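Local coordinates for protein 3-hydroxyisobutyryl-CoA hydrolase (Mycobacterium thermoresistibile, PDB 4HDT) that probably hydrolyses 3-hydroxyisobutyryl-CoA to 3-hydroxyisobutyrate and free CoA, and binds zinc ions in the crystal, at residues A[90-93]-A[94-98]. Numbering follows the deposited sequence.
Sequences FWFD and EYRLN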
# COMPACT_ATOMS: atom_id res chain seq x y z
N PHE A 90 -7.41 -5.20 13.81
CA PHE A 90 -7.57 -4.98 12.36
C PHE A 90 -6.23 -5.25 11.66
O PHE A 90 -6.18 -6.00 10.69
CB PHE A 90 -8.09 -3.55 12.06
CG PHE A 90 -8.05 -3.19 10.60
CD1 PHE A 90 -8.97 -3.72 9.71
CD2 PHE A 90 -7.07 -2.37 10.12
CE1 PHE A 90 -8.95 -3.40 8.36
CE2 PHE A 90 -7.01 -2.04 8.78
CZ PHE A 90 -7.95 -2.59 7.88
N TRP A 91 -5.19 -4.61 12.15
CA TRP A 91 -3.86 -4.76 11.51
C TRP A 91 -3.38 -6.20 11.62
O TRP A 91 -2.75 -6.71 10.68
CB TRP A 91 -2.87 -3.81 12.15
CG TRP A 91 -3.06 -2.39 11.82
CD1 TRP A 91 -3.50 -1.89 10.64
CD2 TRP A 91 -2.79 -1.27 12.65
NE1 TRP A 91 -3.54 -0.52 10.68
CE2 TRP A 91 -3.10 -0.11 11.91
CE3 TRP A 91 -2.32 -1.13 13.95
CZ2 TRP A 91 -2.93 1.20 12.45
CZ3 TRP A 91 -2.14 0.16 14.48
CH2 TRP A 91 -2.46 1.30 13.75
N PHE A 92 -3.61 -6.84 12.75
CA PHE A 92 -3.23 -8.25 12.91
C PHE A 92 -3.85 -9.11 11.80
O PHE A 92 -3.16 -9.85 11.11
CB PHE A 92 -3.65 -8.72 14.32
CG PHE A 92 -3.03 -10.01 14.76
CD1 PHE A 92 -3.63 -11.21 14.51
CD2 PHE A 92 -1.86 -10.00 15.49
CE1 PHE A 92 -3.06 -12.41 14.94
CE2 PHE A 92 -1.28 -11.17 15.92
CZ PHE A 92 -1.87 -12.38 15.63
N ASP A 93 -5.15 -9.01 11.60
CA ASP A 93 -5.86 -9.76 10.58
C ASP A 93 -5.50 -9.28 9.16
O ASP A 93 -5.36 -10.09 8.24
CB ASP A 93 -7.38 -9.65 10.80
CG ASP A 93 -7.85 -10.45 12.01
OD1 ASP A 93 -7.19 -11.46 12.43
OD2 ASP A 93 -8.93 -10.10 12.58
N GLU A 94 -5.33 -7.97 8.99
CA GLU A 94 -5.01 -7.44 7.67
C GLU A 94 -3.63 -7.88 7.20
O GLU A 94 -3.48 -8.31 6.06
CB GLU A 94 -5.08 -5.92 7.66
CG GLU A 94 -4.86 -5.29 6.29
CD GLU A 94 -4.84 -3.79 6.35
OE1 GLU A 94 -4.28 -3.27 7.34
OE2 GLU A 94 -5.35 -3.11 5.43
N TYR A 95 -2.67 -7.81 8.09
CA TYR A 95 -1.29 -8.16 7.70
C TYR A 95 -1.19 -9.66 7.47
O TYR A 95 -0.47 -10.12 6.58
CB TYR A 95 -0.23 -7.67 8.67
CG TYR A 95 -0.16 -6.15 8.89
CD1 TYR A 95 -0.98 -5.26 8.20
CD2 TYR A 95 0.70 -5.63 9.82
CE1 TYR A 95 -0.94 -3.89 8.46
CE2 TYR A 95 0.75 -4.27 10.08
CZ TYR A 95 -0.08 -3.41 9.43
OH TYR A 95 -0.01 -2.07 9.79
N ARG A 96 -1.90 -10.47 8.24
CA ARG A 96 -1.97 -11.88 7.92
C ARG A 96 -2.59 -12.16 6.53
O ARG A 96 -2.11 -13.04 5.79
CB ARG A 96 -2.72 -12.62 9.05
CG ARG A 96 -1.85 -12.81 10.30
CD ARG A 96 -2.66 -13.11 11.58
NE ARG A 96 -3.52 -14.25 11.46
CZ ARG A 96 -3.18 -15.51 11.77
NH1 ARG A 96 -1.96 -15.81 12.21
NH2 ARG A 96 -4.07 -16.51 11.63
N LEU A 97 -3.62 -11.41 6.17
CA LEU A 97 -4.20 -11.51 4.85
C LEU A 97 -3.18 -11.09 3.78
O LEU A 97 -3.05 -11.78 2.75
CB LEU A 97 -5.46 -10.63 4.75
CG LEU A 97 -6.05 -10.38 3.33
CD1 LEU A 97 -6.51 -11.67 2.68
CD2 LEU A 97 -7.18 -9.35 3.35
N ASN A 98 -2.50 -9.97 4.01
CA ASN A 98 -1.46 -9.50 3.03
C ASN A 98 -0.43 -10.60 2.75
O ASN A 98 -0.09 -10.90 1.60
CB ASN A 98 -0.75 -8.21 3.53
CG ASN A 98 -1.69 -7.05 3.85
OD1 ASN A 98 -1.47 -6.33 4.85
ND2 ASN A 98 -2.68 -6.81 3.01
O HOH W 1 -6.19 -13.55 10.79
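F90 meets the carboxylate of E94 one turn further along the helix: CE2 of the ring lies 3.3 Å from E94 OE1 and CZ 3.6 Å from OE2, with ring and carboxylate planes 54° apart. E94 gets there as a fully extended chain, CG anti to the backbone N (chi1 -176°). E94 OE1 also lies in the plane of the W91 indole at its edge, 3.7 Å from CD1. One face of that indole carries Y95 OH, 3.6 Å from CD1, and W91 CB in turn packs over the Y95 ring in a CH-pi contact; the pyrrole part of the indole and the phenol are only modestly inclined, yet their large offset leaves little stacking. Y95 OH itself is hydrogen-bonded to D150 and S296. Residues 90-98 form part of helix 85-103 of the crotonase-like fold, with i to i+4 backbone bonds unbroken from F90 O–E94 N to D93 O–L97 N; W91, F92 and Y95 carry it against helix 285-299. F92 lies alongside R96, its CE1 3.5 Å from R96 CD, and ring and guanidinium planes differ by 14°. D93 reaches R96 through a water that donates to D93 OD1 and accepts from R96 NE, each at 2.8 Å. Its carboxylate also forms a salt bridge with R89 and a hydrogen bond with the zinc ligand H35, while R96 NH1 bonds to the backbone carbonyls of T347 and E349.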